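Local atomic coordinates of biogenic amine-binding protein (Rhodnius prolixus, PDB entry 4GE1), a protein that probably sequesters biogenic amines such as serotonin and norepinephrine in the saliva of a blood-feeding bug, using a lipocalin barrel that here holds tryptamine. Residues A[12-17]-A[115-120]; A[86-91]-A[109-114]; A[121-126]-A[137-142]. One frame throughout, in Å; residues are numbered along the deposited sequence.

How the interactions relate
From the N terminus, residues 12-17 lead into helix 16-19 and meet the turn 115-120. This contact, interaction 1, closes a loop of 97 residues. Interaction 2 falls wholly within that loop and pairs 86-91 with 109-114, in the hairpin of strands 88-96 and 102-115. Interaction 3 follows in series and pairs 121-126 with 137-142 in a later hairpin. Strands 102-115 and 120-127 are neighbours in the sheet, so interactions 2 and 3 share one wall of the barrel and both touch the bound tryptamine. The turn 115-120 joins these two strands, and interaction 1 sets it against the N-terminal segment.

Interaction 1: A[12-17]-A[115-120]; sequences KDFNKD and TDYSKY
Y117 reaches across to N15, and Y117 OH accepts a hydrogen bond from the backbone of N15. The N-H of N15 points at Y117 OH over 3.0 Å and is almost straight, at 174°. The phenol oxygen is the acceptor here. Chi1 of Y117 is -60°, which sets CG anti to the carbonyl carbon, beside the backbone N. The side chain sets out toward the 12-17 segment. The side-chain amide of N15 looks the other way. Its OD1 takes the backbone N of N18, so N15 caps the N terminus of helix 16-19.

The packing gathers side-chain and backbone atoms round the phenol. Y117 CE1 lies 3.8 Å from N15 CB and 3.4 Å from the backbone carbonyl oxygen N15 O. F14 CD1 is 4.0 Å from Y117 OH. The methyl CG2 of T115 touches both rings. It sits 4.1 Å above the plane of the Y117 ring, over its centre. It also meets the edge of the F14 ring, with CE1 at 4.1 Å.

Bonds inside 115-120 brace the turn that carries Y117. T115 OG1 accepts from Y117 N at 3.0 Å, an ST turn, and donates to Y120 O at 2.7 Å. Y120 O also takes the N-H of D116. D116 OD1 in turn accepts from K119 N and Y120 N, which come from opposite faces of the carboxylate. The turn is thus braced by its own side chains.

The contact lies toward one end of the lipocalin barrel. F19 of helix 16-19 touches F14, T115 and Y117. Y120 packs on helix 150-159, and R141, just past strand 130-140, bonds to the carbonyl of Y117.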
loop_
_atom_site.group_PDB
_atom_site.type_symbol
_atom_site.label_atom_id
_atom_site.label_comp_id
_atom_site.label_asym_id
_atom_site.label_seq_id
_atom_site.Cartn_x
_atom_site.Cartn_y
_atom_site.Cartn_z
ATOM N N LYS A 12 -15.129 2.276 -9.096
ATOM C CA LYS A 12 -16.352 3.031 -8.845
ATOM C C LYS A 12 -17.095 2.447 -7.652
ATOM O O LYS A 12 -17.052 1.242 -7.415
ATOM C CB LYS A 12 -17.261 3.009 -10.072
ATOM C CG LYS A 12 -17.492 4.372 -10.697
ATOM C CD LYS A 12 -18.809 4.417 -11.457
ATOM C CE LYS A 12 -18.858 3.376 -12.566
ATOM N NZ LYS A 12 -20.112 3.485 -13.366
ATOM N N ASP A 13 -17.780 3.306 -6.905
ATOM C CA ASP A 13 -18.527 2.868 -5.727
ATOM C C ASP A 13 -17.625 2.112 -4.742
ATOM O O ASP A 13 -17.830 0.929 -4.464
ATOM C CB ASP A 13 -19.728 2.015 -6.141
ATOM C CG ASP A 13 -20.543 2.660 -7.255
ATOM O OD1 ASP A 13 -21.422 3.498 -6.953
ATOM O OD2 ASP A 13 -20.298 2.327 -8.434
ATOM N N PHE A 14 -16.628 2.818 -4.222
ATOM C CA PHE A 14 -15.659 2.248 -3.293
ATOM C C PHE A 14 -16.287 2.064 -1.914
ATOM O O PHE A 14 -16.718 3.034 -1.283
ATOM C CB PHE A 14 -14.445 3.177 -3.206
ATOM C CG PHE A 14 -13.195 2.524 -2.674
ATOM C CD1 PHE A 14 -12.647 1.416 -3.302
ATOM C CD2 PHE A 14 -12.546 3.048 -1.572
ATOM C CE1 PHE A 14 -11.479 0.826 -2.824
ATOM C CE2 PHE A 14 -11.373 2.465 -1.087
ATOM C CZ PHE A 14 -10.842 1.352 -1.716
ATOM N N ASN A 15 -16.355 0.818 -1.455
ATOM C CA ASN A 15 -16.889 0.521 -0.129
ATOM C C ASN A 15 -15.792 0.591 0.932
ATOM O O ASN A 15 -15.074 -0.381 1.172
ATOM C CB ASN A 15 -17.566 -0.850 -0.108
ATOM C CG ASN A 15 -18.374 -1.085 1.163
ATOM O OD1 ASN A 15 -17.950 -0.730 2.264
ATOM N ND2 ASN A 15 -19.551 -1.676 1.009
ATOM N N LYS A 16 -15.664 1.755 1.557
ATOM C CA LYS A 16 -14.600 2.000 2.516
ATOM C C LYS A 16 -14.670 1.038 3.696
ATOM O O LYS A 16 -13.656 0.485 4.117
ATOM C CB LYS A 16 -14.656 3.447 3.004
ATOM C CG LYS A 16 -14.566 4.474 1.884
ATOM C CD LYS A 16 -14.402 5.878 2.445
ATOM C CE LYS A 16 -14.721 6.929 1.403
ATOM N NZ LYS A 16 -16.114 6.789 0.893
ATOM N N ASP A 17 -15.875 0.842 4.223
ATOM C CA ASP A 17 -16.077 -0.031 5.370
ATOM C C ASP A 17 -15.504 -1.425 5.132
ATOM O O ASP A 17 -14.868 -1.994 6.015
ATOM C CB ASP A 17 -17.567 -0.129 5.714
ATOM C CG ASP A 17 -18.143 1.188 6.196
ATOM O OD1 ASP A 17 -17.440 1.913 6.929
ATOM O OD2 ASP A 17 -19.301 1.498 5.845
ATOM N N THR A 115 -10.422 -4.019 -6.960
ATOM C CA THR A 115 -10.386 -4.821 -5.738
ATOM C C THR A 115 -11.689 -5.589 -5.555
ATOM O O THR A 115 -12.754 -5.124 -5.962
ATOM C CB THR A 115 -10.171 -3.956 -4.489
ATOM O OG1 THR A 115 -10.058 -4.800 -3.335
ATOM C CG2 THR A 115 -11.343 -2.999 -4.297
ATOM N N ASP A 116 -11.606 -6.766 -4.946
ATOM C CA ASP A 116 -12.806 -7.515 -4.598
ATOM C C ASP A 116 -12.989 -7.494 -3.084
ATOM O O ASP A 116 -13.829 -8.211 -2.535
ATOM C CB ASP A 116 -12.738 -8.949 -5.128
ATOM C CG ASP A 116 -11.705 -9.793 -4.406
ATOM O OD1 ASP A 116 -10.894 -9.229 -3.636
ATOM O OD2 ASP A 116 -11.699 -11.025 -4.619
ATOM N N TYR A 117 -12.184 -6.667 -2.421
ATOM C CA TYR A 117 -12.305 -6.418 -0.982
ATOM C C TYR A 117 -11.779 -7.547 -0.081
ATOM O O TYR A 117 -11.059 -7.287 0.890
ATOM C CB TYR A 117 -13.750 -6.047 -0.613
ATOM C CG TYR A 117 -14.243 -4.807 -1.330
ATOM C CD1 TYR A 117 -13.996 -3.540 -0.815
ATOM C CD2 TYR A 117 -14.938 -4.902 -2.536
ATOM C CE1 TYR A 117 -14.435 -2.403 -1.471
ATOM C CE2 TYR A 117 -15.377 -3.768 -3.204
ATOM C CZ TYR A 117 -15.121 -2.522 -2.665
ATOM O OH TYR A 117 -15.548 -1.389 -3.314
ATOM N N SER A 118 -12.131 -8.791 -0.399
ATOM C CA SER A 118 -11.810 -9.911 0.487
ATOM C C SER A 118 -10.670 -10.805 -0.013
ATOM O O SER A 118 -10.349 -11.812 0.615
ATOM C CB SER A 118 -13.067 -10.744 0.809
ATOM O OG SER A 118 -13.617 -11.367 -0.342
ATOM N N LYS A 119 -10.053 -10.433 -1.131
ATOM C CA LYS A 119 -8.942 -11.214 -1.670
ATOM C C LYS A 119 -7.783 -10.368 -2.188
ATOM O O LYS A 119 -6.640 -10.539 -1.749
ATOM C CB LYS A 119 -9.419 -12.159 -2.770
ATOM C CG LYS A 119 -10.163 -13.373 -2.259
ATOM C CD LYS A 119 -10.542 -14.298 -3.396
ATOM C CE LYS A 119 -11.179 -15.566 -2.867
ATOM N NZ LYS A 119 -12.379 -15.273 -2.036
ATOM N N TYR A 120 -8.080 -9.465 -3.121
ATOM C CA TYR A 120 -7.036 -8.728 -3.826
ATOM C C TYR A 120 -7.391 -7.264 -4.049
ATOM O O TYR A 120 -8.562 -6.889 -4.079
ATOM C CB TYR A 120 -6.774 -9.374 -5.186
ATOM C CG TYR A 120 -7.816 -9.004 -6.231
ATOM C CD1 TYR A 120 -7.625 -7.917 -7.088
ATOM C CD2 TYR A 120 -8.993 -9.730 -6.350
ATOM C CE1 TYR A 120 -8.584 -7.572 -8.040
ATOM C CE2 TYR A 120 -9.956 -9.395 -7.297
ATOM C CZ TYR A 120 -9.747 -8.316 -8.139
ATOM O OH TYR A 120 -10.700 -7.986 -9.075
#

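Interaction 2: A[86-91]-A[109-114]; sequences NGKYTA and QVSYID. With TSS (2-(1H-indol-3-yl)ethanamine), chain E.
Y112 N donates to G87 O at 2.7 Å. V110 and Y89 make the other two backbone bonds. V110 N gives to Y89 O at 2.8 Å and Y89 N gives to V110 O at 3.0 Å, so they are a hydrogen-bonded antiparallel pair. G87 is the centre of an inverse gamma turn, placed just before strand 88-96. The next pair, K88 with S111, is non-hydrogen-bonded. There K88 CA makes a C-H...O contact with V110 O. On the same face of the sheet, K88 NZ has a weak bond to S111 OG at 3.5 Å.

Y89 and V110 project from the opposite face, side by side. In Y89, CG lies between the backbone N and the carbonyl carbon (chi1 63°). V110 CB stands over a face of the Y89 ring, 3.9 Å from its centroid and 20° off the normal, a CH-pi contact. V110 CG1 adds 3.7 Å to Y89 CE2. At the edge of the ring, Y89 CE2 approaches Y112 CE1. The ring of Y89 also stacks on F82, and F19 meets the Y112 ring edge-to-face.

This face forms part of the tryptamine pocket. V110 CG2 lies 3.7 Å from CZ3 of the indole, and Y112 OH is 3.8 Å from CZ2. Y89 OH comes near CH2. All three touch carbons of the six-membered ring. The phenol oxygens have protein partners: Y89 OH bonds to E58 and Y112 OH to Q139 NE2. The benzo ring thus meets a valine methyl and two phenol oxygens. Both hydroxyls are hydrogen-bonded to protein side chains, and none of the three residues hydrogen-bonds the ligand. Hydrogen bonds to the ligand are supplied by D73 and Q139.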
loop_
_atom_site.group_PDB
_atom_site.type_symbol
_atom_site.label_atom_id
_atom_site.label_comp_id
_atom_site.label_asym_id
_atom_site.label_seq_id
_atom_site.Cartn_x
_atom_site.Cartn_y
_atom_site.Cartn_z
ATOM N N ASN A 86 -15.327 7.090 -5.654
ATOM C CA ASN A 86 -14.255 6.297 -6.243
ATOM C C ASN A 86 -13.183 5.867 -5.251
ATOM O O ASN A 86 -13.053 6.436 -4.168
ATOM C CB ASN A 86 -13.602 7.050 -7.402
ATOM C CG ASN A 86 -14.615 7.594 -8.380
ATOM O OD1 ASN A 86 -15.372 6.838 -8.991
ATOM N ND2 ASN A 86 -14.634 8.913 -8.539
ATOM N N GLY A 87 -12.409 4.863 -5.643
ATOM C CA GLY A 87 -11.311 4.384 -4.826
ATOM C C GLY A 87 -10.076 5.233 -5.036
ATOM O O GLY A 87 -9.043 4.746 -5.504
ATOM N N LYS A 88 -10.179 6.506 -4.679
ATOM C CA LYS A 88 -9.099 7.455 -4.916
ATOM C C LYS A 88 -9.039 8.496 -3.813
ATOM O O LYS A 88 -10.052 9.108 -3.465
ATOM C CB LYS A 88 -9.297 8.143 -6.264
ATOM C CG LYS A 88 -8.293 9.241 -6.562
ATOM C CD LYS A 88 -8.468 9.742 -7.991
ATOM C CE LYS A 88 -7.439 10.808 -8.337
ATOM N NZ LYS A 88 -6.035 10.291 -8.291
ATOM N N TYR A 89 -7.852 8.699 -3.262
ATOM C CA TYR A 89 -7.703 9.630 -2.155
ATOM C C TYR A 89 -6.274 10.109 -2.009
ATOM O O TYR A 89 -5.350 9.554 -2.602
ATOM C CB TYR A 89 -8.202 9.010 -0.835
ATOM C CG TYR A 89 -7.436 7.789 -0.351
ATOM C CD1 TYR A 89 -6.560 7.874 0.728
ATOM C CD2 TYR A 89 -7.604 6.548 -0.956
ATOM C CE1 TYR A 89 -5.853 6.759 1.181
ATOM C CE2 TYR A 89 -6.898 5.426 -0.508
ATOM C CZ TYR A 89 -6.032 5.540 0.560
ATOM O OH TYR A 89 -5.340 4.436 1.002
ATOM N N THR A 90 -6.109 11.163 -1.224
ATOM C CA THR A 90 -4.796 11.645 -0.856
ATOM C C THR A 90 -4.550 11.369 0.627
ATOM O O THR A 90 -5.456 11.468 1.461
ATOM C CB THR A 90 -4.666 13.148 -1.126
ATOM O OG1 THR A 90 -5.234 13.451 -2.406
ATOM C CG2 THR A 90 -3.202 13.558 -1.116
ATOM N N ALA A 91 -3.319 11.016 0.951
ATOM C CA ALA A 91 -2.959 10.731 2.326
ATOM C C ALA A 91 -1.658 11.434 2.661
ATOM O O ALA A 91 -0.841 11.712 1.780
ATOM C CB ALA A 91 -2.836 9.230 2.541
ATOM N N GLN A 109 -0.707 10.339 -3.455
ATOM C CA GLN A 109 -1.975 10.193 -4.161
ATOM C C GLN A 109 -2.218 8.711 -4.425
ATOM O O GLN A 109 -1.423 8.053 -5.104
ATOM C CB GLN A 109 -1.944 10.983 -5.471
ATOM C CG GLN A 109 -1.482 12.426 -5.293
ATOM C CD GLN A 109 -1.477 13.219 -6.597
ATOM O OE1 GLN A 109 -1.711 12.672 -7.678
ATOM N NE2 GLN A 109 -1.220 14.518 -6.495
ATOM N N VAL A 110 -3.310 8.184 -3.878
ATOM C CA VAL A 110 -3.597 6.762 -3.983
ATOM C C VAL A 110 -4.744 6.501 -4.950
ATOM O O VAL A 110 -5.795 7.147 -4.874
ATOM C CB VAL A 110 -3.952 6.155 -2.601
ATOM C CG1 VAL A 110 -4.058 4.641 -2.692
ATOM C CG2 VAL A 110 -2.923 6.561 -1.539
ATOM N N SER A 111 -4.556 5.550 -5.858
ATOM C CA SER A 111 -5.615 5.218 -6.810
ATOM C C SER A 111 -5.825 3.718 -6.908
ATOM O O SER A 111 -4.989 3.007 -7.466
ATOM C CB SER A 111 -5.283 5.769 -8.206
ATOM O OG SER A 111 -4.745 7.075 -8.131
ATOM N N TYR A 112 -6.936 3.234 -6.370
ATOM C CA TYR A 112 -7.263 1.820 -6.499
ATOM C C TYR A 112 -7.877 1.509 -7.860
ATOM O O TYR A 112 -8.978 1.954 -8.195
ATOM C CB TYR A 112 -8.111 1.306 -5.323
ATOM C CG TYR A 112 -7.244 0.958 -4.134
ATOM C CD1 TYR A 112 -7.040 1.871 -3.110
ATOM C CD2 TYR A 112 -6.580 -0.262 -4.067
ATOM C CE1 TYR A 112 -6.224 1.567 -2.028
ATOM C CE2 TYR A 112 -5.757 -0.578 -2.987
ATOM C CZ TYR A 112 -5.586 0.342 -1.970
ATOM O OH TYR A 112 -4.766 0.054 -0.900
ATOM N N ILE A 113 -7.115 0.755 -8.642
ATOM C CA ILE A 113 -7.495 0.335 -9.975
ATOM C C ILE A 113 -8.604 -0.712 -9.934
ATOM O O ILE A 113 -9.516 -0.695 -10.770
ATOM C CB ILE A 113 -6.265 -0.230 -10.702
ATOM C CG1 ILE A 113 -5.225 0.872 -10.891
ATOM C CG2 ILE A 113 -6.657 -0.853 -12.027
ATOM C CD1 ILE A 113 -3.893 0.375 -11.406
ATOM N N ASP A 114 -8.525 -1.610 -8.950
ATOM C CA ASP A 114 -9.509 -2.679 -8.779
ATOM C C ASP A 114 -9.346 -3.388 -7.427
ATOM O O ASP A 114 -8.268 -3.367 -6.828
ATOM C CB ASP A 114 -9.395 -3.696 -9.916
ATOM C CG ASP A 114 -10.553 -4.681 -9.945
ATOM O OD1 ASP A 114 -11.664 -4.318 -9.499
ATOM O OD2 ASP A 114 -10.358 -5.818 -10.425
HETATM N N1 TSS E . 3.556 2.355 2.345
HETATM C CA TSS E . 3.833 3.259 1.255
HETATM C CB TSS E . 3.466 2.799 -0.121
HETATM C CG TSS E . 2.210 2.002 -0.279
HETATM C CD1 TSS E . 2.122 0.653 -0.593
HETATM N NE1 TSS E . 0.821 0.299 -0.663
HETATM C CE2 TSS E . 0.033 1.397 -0.386
HETATM C CD2 TSS E . 0.864 2.463 -0.150
HETATM C CZ2 TSS E . -1.378 1.556 -0.316
HETATM C CH2 TSS E . -1.924 2.802 -0.021
HETATM C CZ3 TSS E . -1.077 3.887 0.218
HETATM C CE3 TSS E . 0.312 3.728 0.156
#

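Interaction 3: A[121-126]-A[137-142]; sequences SVVHVC and AVQSRT. With TSS (2-(1H-indol-3-yl)ethanamine), chain E.
S121 to V123 pair with A137 to Q139 in the hairpin of strands 120-127 and 130-140, part of the lipocalin barrel wall. S121 with Q139 and V123 with A137 are hydrogen-bonded antiparallel pairs. V123 N reaches A137 O, and A137 N reaches V123 O, both at 2.9 Å.

Q139 links this pairing to the ligand. Its NE2 donates to S121 OG at 2.9 Å, with the oxygen nearly in the amide plane. This bond, with the one from NE2 to Y112, fixes the flip of the amide and leaves OE1 facing the tryptamine. OE1 accepts the indole NE1-H at 3.2 Å, with an angle of 155°. Chi2 of Q139 is 179°, which sets CD anti to CA in a chain extended beyond CG.

V123 CG1 lies over one face of this amide, 3.7 Å from Q139 OE1 and 3.7 Å from A137 CB. V125 CG2 touches the indole at CD2, 3.7 Å away. C126, next along, forms the disulfide with C5.

V122 and V138 lie on the other face and pack against helix 150-159. Strand 102-115 flanks strand 120-127, while strand 23-31 flanks strand 130-140. Past the hairpin, R141 makes a cation-pi contact with W24, the tryptophan of the lipocalin GxW signature in strand 23-31.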
loop_
_atom_site.group_PDB
_atom_site.type_symbol
_atom_site.label_atom_id
_atom_site.label_comp_id
_atom_site.label_asym_id
_atom_site.label_seq_id
_atom_site.Cartn_x
_atom_site.Cartn_y
_atom_site.Cartn_z
ATOM N N SER A 121 -6.365 -6.445 -4.220
ATOM C CA SER A 121 -6.540 -5.082 -4.696
ATOM C C SER A 121 -5.333 -4.699 -5.536
ATOM O O SER A 121 -4.237 -5.208 -5.327
ATOM C CB SER A 121 -6.712 -4.107 -3.534
ATOM O OG SER A 121 -5.578 -4.102 -2.689
ATOM N N VAL A 122 -5.539 -3.809 -6.494
ATOM C CA VAL A 122 -4.451 -3.340 -7.338
ATOM C C VAL A 122 -4.383 -1.821 -7.231
ATOM O O VAL A 122 -5.393 -1.133 -7.366
ATOM C CB VAL A 122 -4.653 -3.791 -8.783
ATOM C CG1 VAL A 122 -3.523 -3.284 -9.661
ATOM C CG2 VAL A 122 -4.754 -5.316 -8.832
ATOM N N VAL A 123 -3.198 -1.296 -6.952
ATOM C CA VAL A 123 -3.100 0.106 -6.582
ATOM C C VAL A 123 -1.980 0.830 -7.325
ATOM O O VAL A 123 -0.987 0.226 -7.724
ATOM C CB VAL A 123 -2.933 0.272 -5.038
ATOM C CG1 VAL A 123 -1.530 -0.166 -4.568
ATOM C CG2 VAL A 123 -3.242 1.697 -4.604
ATOM N N HIS A 124 -2.173 2.127 -7.532
ATOM C CA HIS A 124 -1.111 3.005 -7.992
ATOM C C HIS A 124 -0.900 4.080 -6.934
ATOM O O HIS A 124 -1.845 4.780 -6.551
ATOM C CB HIS A 124 -1.478 3.637 -9.340
ATOM C CG HIS A 124 -0.553 4.739 -9.760
ATOM N ND1 HIS A 124 -0.824 6.067 -9.524
ATOM C CD2 HIS A 124 0.642 4.702 -10.400
ATOM C CE1 HIS A 124 0.165 6.808 -10.003
ATOM N NE2 HIS A 124 1.063 6.005 -10.536
ATOM N N VAL A 125 0.331 4.182 -6.436
ATOM C CA VAL A 125 0.678 5.178 -5.430
ATOM C C VAL A 125 1.775 6.087 -5.946
ATOM O O VAL A 125 2.756 5.618 -6.520
ATOM C CB VAL A 125 1.166 4.534 -4.136
ATOM C CG1 VAL A 125 1.347 5.601 -3.059
ATOM C CG2 VAL A 125 0.195 3.459 -3.681
ATOM N N CYS A 126 1.619 7.388 -5.742
ATOM C CA CYS A 126 2.600 8.329 -6.268
ATOM C C CYS A 126 2.724 9.603 -5.444
ATOM O O CYS A 126 1.748 10.096 -4.892
ATOM C CB CYS A 126 2.270 8.675 -7.718
ATOM S SG CYS A 126 3.580 9.586 -8.521
ATOM N N ALA A 137 1.184 -1.696 -7.398
ATOM C CA ALA A 137 1.248 -2.829 -6.476
ATOM C C ALA A 137 0.051 -3.770 -6.555
ATOM O O ALA A 137 -1.099 -3.331 -6.605
ATOM C CB ALA A 137 1.431 -2.334 -5.029
ATOM N N VAL A 138 0.344 -5.069 -6.561
ATOM C CA VAL A 138 -0.668 -6.091 -6.332
ATOM C C VAL A 138 -0.682 -6.478 -4.848
ATOM O O VAL A 138 0.368 -6.715 -4.235
ATOM C CB VAL A 138 -0.446 -7.325 -7.218
ATOM C CG1 VAL A 138 -1.392 -8.446 -6.817
ATOM C CG2 VAL A 138 -0.644 -6.953 -8.687
ATOM N N GLN A 139 -1.878 -6.518 -4.275
ATOM C CA GLN A 139 -2.047 -6.729 -2.839
ATOM C C GLN A 139 -3.051 -7.849 -2.564
ATOM O O GLN A 139 -4.040 -8.009 -3.281
ATOM C CB GLN A 139 -2.455 -5.414 -2.159
ATOM C CG GLN A 139 -1.516 -4.253 -2.523
ATOM C CD GLN A 139 -1.905 -2.928 -1.887
ATOM O OE1 GLN A 139 -1.045 -2.129 -1.521
ATOM N NE2 GLN A 139 -3.201 -2.682 -1.766
ATOM N N SER A 140 -2.775 -8.645 -1.540
ATOM C CA SER A 140 -3.589 -9.814 -1.246
ATOM C C SER A 140 -3.940 -9.845 0.239
ATOM O O SER A 140 -3.231 -9.273 1.066
ATOM C CB SER A 140 -2.839 -11.084 -1.642
ATOM O OG SER A 140 -3.565 -12.258 -1.300
ATOM N N ARG A 141 -5.049 -10.492 0.568
ATOM C CA ARG A 141 -5.429 -10.683 1.962
ATOM C C ARG A 141 -4.582 -11.800 2.561
ATOM O O ARG A 141 -4.464 -11.913 3.781
ATOM C CB ARG A 141 -6.919 -11.013 2.079
ATOM C CG ARG A 141 -7.854 -9.842 1.752
ATOM C CD ARG A 141 -7.605 -8.628 2.651
ATOM N NE ARG A 141 -8.739 -7.706 2.656
ATOM C CZ ARG A 141 -8.783 -6.569 3.348
ATOM N NH1 ARG A 141 -7.750 -6.201 4.088
ATOM N NH2 ARG A 141 -9.870 -5.800 3.302
ATOM N N THR A 142 -4.005 -12.627 1.690
ATOM C CA THR A 142 -3.074 -13.670 2.105
ATOM C C THR A 142 -1.687 -13.401 1.518
ATOM O O THR A 142 -1.509 -12.475 0.719
ATOM C CB THR A 142 -3.560 -15.072 1.706
ATOM O OG1 THR A 142 -3.911 -15.076 0.320
ATOM C CG2 THR A 142 -4.789 -15.478 2.536
HETATM N N1 TSS E . 3.556 2.355 2.345
HETATM C CA TSS E . 3.833 3.259 1.255
HETATM C CB TSS E . 3.466 2.799 -0.121
HETATM C CG TSS E . 2.210 2.002 -0.279
HETATM C CD1 TSS E . 2.122 0.653 -0.593
HETATM N NE1 TSS E . 0.821 0.299 -0.663
HETATM C CE2 TSS E . 0.033 1.397 -0.386
HETATM C CD2 TSS E . 0.864 2.463 -0.150
HETATM C CZ2 TSS E . -1.378 1.556 -0.316
HETATM C CH2 TSS E . -1.924 2.802 -0.021
HETATM C CZ3 TSS E . -1.077 3.887 0.218
HETATM C CE3 TSS E . 0.312 3.728 0.156
#